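Local coordinates for glutamic acid/alanine-rich protein (Trypanosoma congolense, PDB 2Y44) that probably forms part of the parasite's surface coat, presenting an elongated helical bundle as its ectodomain on the trypanosome cell, at residues A12-A17 and A127-K132; D139-L144 and D150-H155. All coordinates share one frame; numbering follows the deposited sequence.

Contact 1 (A12-A17 and A127-K132); sequences ARQLRA and AEVTSK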
ATOM      1  N   ALA A  12      -8.314   9.022  12.130  1.00 13.62           N
ATOM      2  CA  ALA A  12      -7.614  10.111  11.468  1.00 12.70           C
ATOM      3  C   ALA A  12      -6.127   9.790  11.252  1.00 12.87           C
ATOM      4  O   ALA A  12      -5.593  10.047  10.178  1.00 13.46           O
ATOM      5  CB  ALA A  12      -7.770  11.401  12.254  1.00 12.90           C
ATOM      6  N   ARG A  13      -5.481   9.190  12.248  1.00 15.75           N
ATOM      7  CA  ARG A  13      -4.031   8.817  12.115  1.00 15.03           C
ATOM      8  C   ARG A  13      -3.798   7.765  11.035  1.00 17.33           C
ATOM      9  O   ARG A  13      -2.794   7.799  10.300  1.00 16.36           O
ATOM     10  CB  ARG A  13      -3.481   8.316  13.462  1.00 16.18           C
ATOM     11  CG  ARG A  13      -3.418   9.434  14.522  1.00 16.23           C
ATOM     12  CD  ARG A  13      -2.050   9.431  15.173  1.00 25.20           C
ATOM     13  NE  ARG A  13      -1.796  10.595  16.026  1.00 25.92           N
ATOM     14  CZ  ARG A  13      -2.047  10.637  17.333  1.00 27.78           C
ATOM     15  NH1 ARG A  13      -2.644   9.609  17.938  1.00 28.33           N
ATOM     16  NH2 ARG A  13      -1.658  11.692  18.041  1.00 23.90           N
ATOM     17  N   GLN A  14      -4.725   6.808  10.944  1.00 15.27           N
ATOM     18  CA  GLN A  14      -4.728   5.847   9.829  1.00 16.11           C
ATOM     19  C   GLN A  14      -4.862   6.526   8.468  1.00 15.84           C
ATOM     20  O   GLN A  14      -4.064   6.277   7.571  1.00 16.38           O
ATOM     21  CB  GLN A  14      -5.812   4.762  10.030  1.00 14.36           C
ATOM     22  CG  GLN A  14      -5.650   3.956  11.312  1.00 15.50           C
ATOM     23  CD  GLN A  14      -4.508   2.938  11.246  1.00 16.77           C
ATOM     24  OE1 GLN A  14      -3.665   2.852  12.160  1.00 23.90           O
ATOM     25  NE2 GLN A  14      -4.487   2.158  10.192  1.00 12.69           N
ATOM     26  N   LEU A  15      -5.890   7.362   8.301  1.00 14.52           N
ATOM     27  CA  LEU A  15      -6.066   8.122   7.082  1.00 14.03           C
ATOM     28  C   LEU A  15      -4.829   8.972   6.732  1.00 14.04           C
ATOM     29  O   LEU A  15      -4.376   9.003   5.591  1.00 15.29           O
ATOM     30  CB  LEU A  15      -7.311   9.006   7.188  1.00 12.83           C
ATOM     31  CG  LEU A  15      -8.656   8.274   7.279  1.00 12.12           C
ATOM     32  CD1 LEU A  15      -9.776   9.265   7.541  1.00 15.45           C
ATOM     33  CD2 LEU A  15      -8.935   7.401   6.037  1.00 14.91           C
ATOM     34  N   ARG A  16      -4.299   9.702   7.707  1.00 15.52           N
ATOM     35  CA  ARG A  16      -3.104  10.505   7.449  1.00 15.79           C
ATOM     36  C   ARG A  16      -1.872   9.695   7.004  1.00 17.91           C
ATOM     37  O   ARG A  16      -0.929  10.256   6.415  1.00 18.06           O
ATOM     38  CB  ARG A  16      -2.740  11.325   8.706  1.00 14.97           C
ATOM     39  CG  ARG A  16      -3.819  12.294   9.090  1.00 17.55           C
ATOM     40  CD  ARG A  16      -3.559  12.795  10.488  1.00 16.28           C
ATOM     41  NE  ARG A  16      -4.640  13.632  11.007  1.00 15.16           N
ATOM     42  CZ  ARG A  16      -4.757  13.942  12.304  1.00 15.13           C
ATOM     43  NH1 ARG A  16      -3.898  13.434  13.209  1.00 15.64           N
ATOM     44  NH2 ARG A  16      -5.771  14.689  12.718  1.00 20.66           N
ATOM     45  N   ALA A  17      -1.900   8.385   7.221  1.00 17.12           N
ATOM     46  CA  ALA A  17      -0.752   7.544   6.925  1.00 19.00           C
ATOM     47  C   ALA A  17      -0.818   6.969   5.510  1.00 19.68           C
ATOM     48  O   ALA A  17       0.150   6.380   5.065  1.00 19.51           O
ATOM     49  CB  ALA A  17      -0.594   6.423   7.961  1.00 19.53           C
ATOM     50  N   ALA A 127       1.988   4.860  12.240  1.00 30.94           N
ATOM     51  CA  ALA A 127       3.058   4.188  11.497  1.00 33.48           C
ATOM     52  C   ALA A 127       2.546   2.861  10.957  1.00 34.65           C
ATOM     53  O   ALA A 127       1.670   2.232  11.555  1.00 36.91           O
ATOM     54  CB  ALA A 127       4.282   3.978  12.380  1.00 34.80           C
ATOM     55  N   GLU A 128       3.059   2.456   9.798  1.00 37.08           N
ATOM     56  CA  GLU A 128       2.891   1.078   9.328  1.00 37.03           C
ATOM     57  C   GLU A 128       1.420   0.703   9.189  1.00 34.08           C
ATOM     58  O   GLU A 128       0.983  -0.349   9.685  1.00 36.42           O
ATOM     59  CB  GLU A 128       3.580   0.096  10.274  1.00 38.32           C
ATOM     60  CG  GLU A 128       5.107   0.208  10.294  1.00 42.57           C
ATOM     61  CD  GLU A 128       5.743  -0.980  10.973  1.00 47.14           C
ATOM     62  OE1 GLU A 128       5.085  -2.045  11.017  1.00 46.16           O
ATOM     63  OE2 GLU A 128       6.885  -0.851  11.479  1.00 52.73           O
ATOM     64  N   VAL A 129       0.663   1.579   8.537  1.00 29.41           N
ATOM     65  CA  VAL A 129      -0.769   1.371   8.318  1.00 26.47           C
ATOM     66  C   VAL A 129      -0.915   0.219   7.321  1.00 24.81           C
ATOM     67  O   VAL A 129      -0.160   0.132   6.345  1.00 23.15           O
ATOM     68  CB  VAL A 129      -1.446   2.675   7.769  1.00 26.80           C
ATOM     69  CG1 VAL A 129      -0.643   3.212   6.606  1.00 29.44           C
ATOM     70  CG2 VAL A 129      -2.878   2.434   7.323  1.00 26.11           C
ATOM     71  N   THR A 130      -1.812  -0.715   7.627  1.00 20.19           N
ATOM     72  CA  THR A 130      -2.122  -1.808   6.729  1.00 19.81           C
ATOM     73  C   THR A 130      -3.629  -1.872   6.496  1.00 19.23           C
ATOM     74  O   THR A 130      -4.413  -1.219   7.189  1.00 20.38           O
ATOM     75  CB  THR A 130      -1.685  -3.138   7.332  1.00 20.56           C
ATOM     76  OG1 THR A 130      -2.373  -3.337   8.568  1.00 19.24           O
ATOM     77  CG2 THR A 130      -0.177  -3.145   7.631  1.00 23.34           C
ATOM     78  N   SER A 131      -4.058  -2.664   5.532  1.00 18.15           N
ATOM     79  CA  SER A 131      -5.499  -2.812   5.361  1.00 18.89           C
ATOM     80  C   SER A 131      -6.131  -3.321   6.663  1.00 16.27           C
ATOM     81  O   SER A 131      -7.271  -2.988   6.989  1.00 18.06           O
ATOM     82  CB  SER A 131      -5.804  -3.738   4.185  1.00 18.55           C
ATOM     83  OG  SER A 131      -5.197  -5.007   4.429  1.00 19.39           O
ATOM     84  N   LYS A 132      -5.411  -4.147   7.408  1.00 17.08           N
ATOM     85  CA  LYS A 132      -5.934  -4.652   8.693  1.00 17.75           C
ATOM     86  C   LYS A 132      -6.035  -3.546   9.766  1.00 17.39           C
ATOM     87  O   LYS A 132      -7.049  -3.424  10.432  1.00 16.67           O
ATOM     88  CB  LYS A 132      -5.047  -5.777   9.242  1.00 18.07           C
ATOM     89  CG  LYS A 132      -5.629  -6.406  10.498  1.00 26.25           C
ATOM     90  CD  LYS A 132      -4.585  -7.169  11.311  1.00 36.59           C
ATOM     91  CE  LYS A 132      -4.620  -8.655  11.004  1.00 41.16           C
ATOM     92  NZ  LYS A 132      -3.448  -9.354  11.613  1.00 44.65           N
TER
HETATM   93  O   HOH W   1      -1.162   1.402  12.465  1.00 26.71           O
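Val129 fits its two methyl groups against Gln14 and Ala17, joining the C-terminal end of helix 2-16 to the loop that leads into helix 131-144 of this elongated, all-helical bundle. The apolar part is small. Val129 CG1 meets Ala17 CB at 3.5 Å, tighter than a usual carbon contact, and is also 3.6 Å from Ala17 O. With chi1 at 49°, CG1 stands between the backbone N and the carbonyl carbon of Val129, while CG2 is turned to Gln14. There the amide nitrogen NE2 of Gln14 passes CG2 at 3.3 Å, a polar-to-methyl contact in which the two side chains run past each other in opposite directions. Leu163 of helix 149-183 also packs on Val129.

The polar part centres on Gln14. Its CG lies beside the backbone N, and the chain then bends at chi2 (-75°), carrying the amide across to the loop. NE2 donates to Ser133 OG, a hydroxyl that also accepts from the backbone N of Thr130. Thr130 is the N-cap of helix 131-144, its side chain capping a backbone N of that helix, so Gln14 reaches the very place where the helix starts. Elsewhere on helix 2-16, Arg13 and Arg16 bond to carbonyl oxygens of the loop before helix 131-144 (Thr123 O for Arg13, Cys122 O and Gly124 O for Arg16); Cys122 is itself disulfide-bonded to Cys9.

The amide oxygen of Gln14 is held by water. One water molecule gives a hydrogen to Gln14 OE1 at 2.9 Å and its other hydrogen to Ala127 O at 3.1 Å, linking the side chain to a backbone carbonyl two residues before Val129.

Contact 2 (D139-L144 and D150-H155); sequences DALAEL and DDIREH
Ala142 CB lies over one face of the Arg153 guanidinium, 4.0 Å above its plane and displaced toward the rim, and the same methyl touches Arg153 CG at 3.8 Å. The arginine chain runs extended from CG to NE past Ala142 CB, and the turn at chi4 (-80°) then swings NH1 to Asp139 OD1. The salt bridge forms at the guanidinium edge: Asp139 OD1 sits near its plane, 2.9 Å from Arg153 NH1, although the carboxylate and guanidinium planes are turned 57° apart and the side chains cross almost at right angles. Glu143 contributes a looser carbon contact, CG to Arg153 NH2, and its carboxylate may add to the favourable field around the arginine.

Beside the salt bridge, Ile152 makes the apolar seam. Its CG2, anti to the backbone N, comes 3.8 Å from Ala142 N and 3.9 Å from Ala142 CB, with Leu141 CB a little farther off. The small alanine lets the backbones come close, the segment axes being 8.4 Å apart. The two segments run at 167°, nearly antiparallel, and the short connection between their helices makes this a helical hairpin.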
ATOM      1  N   ASP A 139     -13.801  -0.121  12.173  1.00 12.83           N
ATOM      2  CA  ASP A 139     -14.678  -1.001  13.017  1.00 15.29           C
ATOM      3  C   ASP A 139     -14.892  -0.397  14.425  1.00 13.27           C
ATOM      4  O   ASP A 139     -15.993  -0.411  14.983  1.00 12.83           O
ATOM      5  CB  ASP A 139     -14.068  -2.408  13.186  1.00 16.10           C
ATOM      6  CG  ASP A 139     -14.306  -3.326  11.974  1.00 17.62           C
ATOM      7  OD1 ASP A 139     -15.059  -2.943  11.062  1.00 21.23           O
ATOM      8  OD2 ASP A 139     -13.725  -4.437  11.974  1.00 22.21           O
ATOM      9  N   ALA A 140     -13.807   0.096  15.027  1.00 12.09           N
ATOM     10  CA  ALA A 140     -13.863   0.610  16.390  1.00 12.16           C
ATOM     11  C   ALA A 140     -14.739   1.836  16.450  1.00 12.58           C
ATOM     12  O   ALA A 140     -15.570   1.962  17.355  1.00 11.33           O
ATOM     13  CB  ALA A 140     -12.433   0.948  16.894  1.00 12.70           C
ATOM     14  N   LEU A 141     -14.571   2.708  15.461  1.00 10.94           N
ATOM     15  CA  LEU A 141     -15.420   3.898  15.379  1.00 12.75           C
ATOM     16  C   LEU A 141     -16.901   3.537  15.121  1.00 13.72           C
ATOM     17  O   LEU A 141     -17.786   4.033  15.808  1.00 13.28           O
ATOM     18  CB  LEU A 141     -14.903   4.876  14.331  1.00 14.31           C
ATOM     19  CG  LEU A 141     -15.660   6.222  14.262  1.00 10.30           C
ATOM     20  CD1 LEU A 141     -15.600   7.012  15.618  1.00 15.22           C
ATOM     21  CD2 LEU A 141     -15.011   7.052  13.121  1.00 16.48           C
ATOM     22  N   ALA A 142     -17.130   2.582  14.227  1.00 14.14           N
ATOM     23  CA  ALA A 142     -18.490   2.110  13.923  1.00 14.19           C
ATOM     24  C   ALA A 142     -19.179   1.563  15.173  1.00 14.60           C
ATOM     25  O   ALA A 142     -20.396   1.781  15.419  1.00 14.95           O
ATOM     26  CB  ALA A 142     -18.472   1.065  12.817  1.00 15.91           C
ATOM     27  N   GLU A 143     -18.415   0.846  15.979  1.00 14.38           N
ATOM     28  CA  GLU A 143     -18.951   0.237  17.198  1.00 16.25           C
ATOM     29  C   GLU A 143     -19.474   1.237  18.220  1.00 15.98           C
ATOM     30  O   GLU A 143     -20.414   0.924  18.952  1.00 15.23           O
ATOM     31  CB  GLU A 143     -17.886  -0.672  17.846  1.00 14.74           C
ATOM     32  CG  GLU A 143     -17.675  -1.971  17.048  1.00 14.82           C
ATOM     33  CD  GLU A 143     -16.300  -2.567  17.260  1.00 17.36           C
ATOM     34  OE1 GLU A 143     -15.625  -2.154  18.228  1.00 14.16           O
ATOM     35  OE2 GLU A 143     -15.959  -3.545  16.549  1.00 15.48           O
ATOM     36  N   LEU A 144     -18.876   2.440  18.270  1.00 13.80           N
ATOM     37  CA  LEU A 144     -19.338   3.488  19.192  1.00 14.24           C
ATOM     38  C   LEU A 144     -20.613   4.213  18.720  1.00 14.96           C
ATOM     39  O   LEU A 144     -21.237   4.947  19.509  1.00 17.46           O
ATOM     40  CB  LEU A 144     -18.248   4.555  19.414  1.00 15.08           C
ATOM     41  CG  LEU A 144     -16.921   4.014  19.981  1.00 14.68           C
ATOM     42  CD1 LEU A 144     -15.958   5.170  20.353  1.00 17.73           C
ATOM     43  CD2 LEU A 144     -17.209   3.147  21.203  1.00 18.09           C
ATOM     44  N   ASP A 150     -23.080   1.193   9.881  1.00 18.92           N
ATOM     45  CA  ASP A 150     -23.045   0.675   8.497  1.00 18.93           C
ATOM     46  C   ASP A 150     -22.350   1.693   7.606  1.00 17.48           C
ATOM     47  O   ASP A 150     -21.517   1.327   6.763  1.00 19.63           O
ATOM     48  CB  ASP A 150     -24.470   0.435   7.941  1.00 20.07           C
ATOM     49  CG  ASP A 150     -25.117  -0.850   8.467  1.00 24.06           C
ATOM     50  OD1 ASP A 150     -24.482  -1.609   9.238  1.00 27.37           O
ATOM     51  OD2 ASP A 150     -26.279  -1.084   8.089  1.00 26.68           O
ATOM     52  N   ASP A 151     -22.634   2.979   7.817  1.00 17.86           N
ATOM     53  CA  ASP A 151     -22.065   4.015   6.942  1.00 19.34           C
ATOM     54  C   ASP A 151     -20.549   4.140   7.149  1.00 19.18           C
ATOM     55  O   ASP A 151     -19.780   4.327   6.202  1.00 20.82           O
ATOM     56  CB  ASP A 151     -22.783   5.345   7.205  1.00 20.04           C
ATOM     57  CG  ASP A 151     -22.310   6.455   6.314  1.00 25.56           C
ATOM     58  OD1 ASP A 151     -22.255   6.293   5.060  1.00 26.44           O
ATOM     59  OD2 ASP A 151     -21.932   7.482   6.901  1.00 32.75           O
ATOM     60  N   ILE A 152     -20.157   4.201   8.411  1.00 16.58           N
ATOM     61  CA  ILE A 152     -18.742   4.306   8.790  1.00 16.71           C
ATOM     62  C   ILE A 152     -17.927   3.136   8.237  1.00 17.09           C
ATOM     63  O   ILE A 152     -16.839   3.319   7.692  1.00 15.47           O
ATOM     64  CB  ILE A 152     -18.641   4.381  10.327  1.00 17.22           C
ATOM     65  CG1 ILE A 152     -19.234   5.732  10.817  1.00 18.06           C
ATOM     66  CG2 ILE A 152     -17.186   4.113  10.790  1.00 18.17           C
ATOM     67  CD1 ILE A 152     -19.516   5.808  12.300  1.00 19.22           C
ATOM     68  N   ARG A 153     -18.451   1.918   8.361  1.00 16.82           N
ATOM     69  CA  ARG A 153     -17.738   0.751   7.830  1.00 16.23           C
ATOM     70  C   ARG A 153     -17.634   0.865   6.293  1.00 19.98           C
ATOM     71  O   ARG A 153     -16.633   0.481   5.718  1.00 18.45           O
ATOM     72  CB  ARG A 153     -18.447  -0.553   8.175  1.00 18.99           C
ATOM     73  CG  ARG A 153     -18.385  -1.016   9.670  1.00 18.22           C
ATOM     74  CD  ARG A 153     -19.335  -2.203   9.856  1.00 26.41           C
ATOM     75  NE  ARG A 153     -19.812  -2.392  11.237  1.00 21.22           N
ATOM     76  CZ  ARG A 153     -19.085  -2.989  12.177  1.00 21.27           C
ATOM     77  NH1 ARG A 153     -17.840  -3.363  11.904  1.00 19.81           N
ATOM     78  NH2 ARG A 153     -19.535  -3.077  13.415  1.00 16.55           N
ATOM     79  N   GLU A 154     -18.669   1.379   5.618  1.00 19.19           N
ATOM     80  CA  GLU A 154     -18.531   1.495   4.171  1.00 21.34           C
ATOM     81  C   GLU A 154     -17.571   2.582   3.717  1.00 21.01           C
ATOM     82  O   GLU A 154     -16.831   2.367   2.747  1.00 24.09           O
ATOM     83  CB  GLU A 154     -19.883   1.587   3.436  1.00 21.46           C
ATOM     84  CG  GLU A 154     -20.750   0.323   3.570  1.00 22.21           C
ATOM     85  CD  GLU A 154     -20.097  -0.928   2.998  1.00 26.60           C
ATOM     86  OE1 GLU A 154     -19.445  -0.861   1.925  1.00 32.00           O
ATOM     87  OE2 GLU A 154     -20.153  -1.974   3.683  1.00 36.42           O
ATOM     88  N   HIS A 155     -17.537   3.700   4.439  1.00 20.35           N
ATOM     89  CA  HIS A 155     -16.538   4.749   4.220  1.00 22.74           C
ATOM     90  C   HIS A 155     -15.168   4.134   4.306  1.00 20.98           C
ATOM     91  O   HIS A 155     -14.291   4.378   3.449  1.00 22.39           O
ATOM     92  CB  HIS A 155     -16.655   5.823   5.300  1.00 24.38           C
ATOM     93  CG  HIS A 155     -17.784   6.773   5.080  1.00 34.57           C
ATOM     94  ND1 HIS A 155     -17.858   7.998   5.711  1.00 41.10           N
ATOM     95  CD2 HIS A 155     -18.909   6.661   4.337  1.00 36.70           C
ATOM     96  CE1 HIS A 155     -18.945   8.629   5.306  1.00 43.07           C
ATOM     97  NE2 HIS A 155     -19.606   7.835   4.481  1.00 41.67           N
TER

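How the contacts relate
Both contacts use helix 131-144, contact 1 at its N-terminal start and contact 2 at its C-terminal end. They follow one another in series along the chain, and lie 16 Å apart between centres and about 7 Å between nearest atoms, without touching. Contact 1 spans more than a hundred residues, bringing the loop before helix 131-144 back to helix 2-16 in a partly buried place. Contact 2 is local and superficial, farther from the centre of the chain, and pairs the helix with helix 149-183. Helix 131-144 is thus tied at one end to the N-terminal helix and at the other to the last helix of the chain, 149-183.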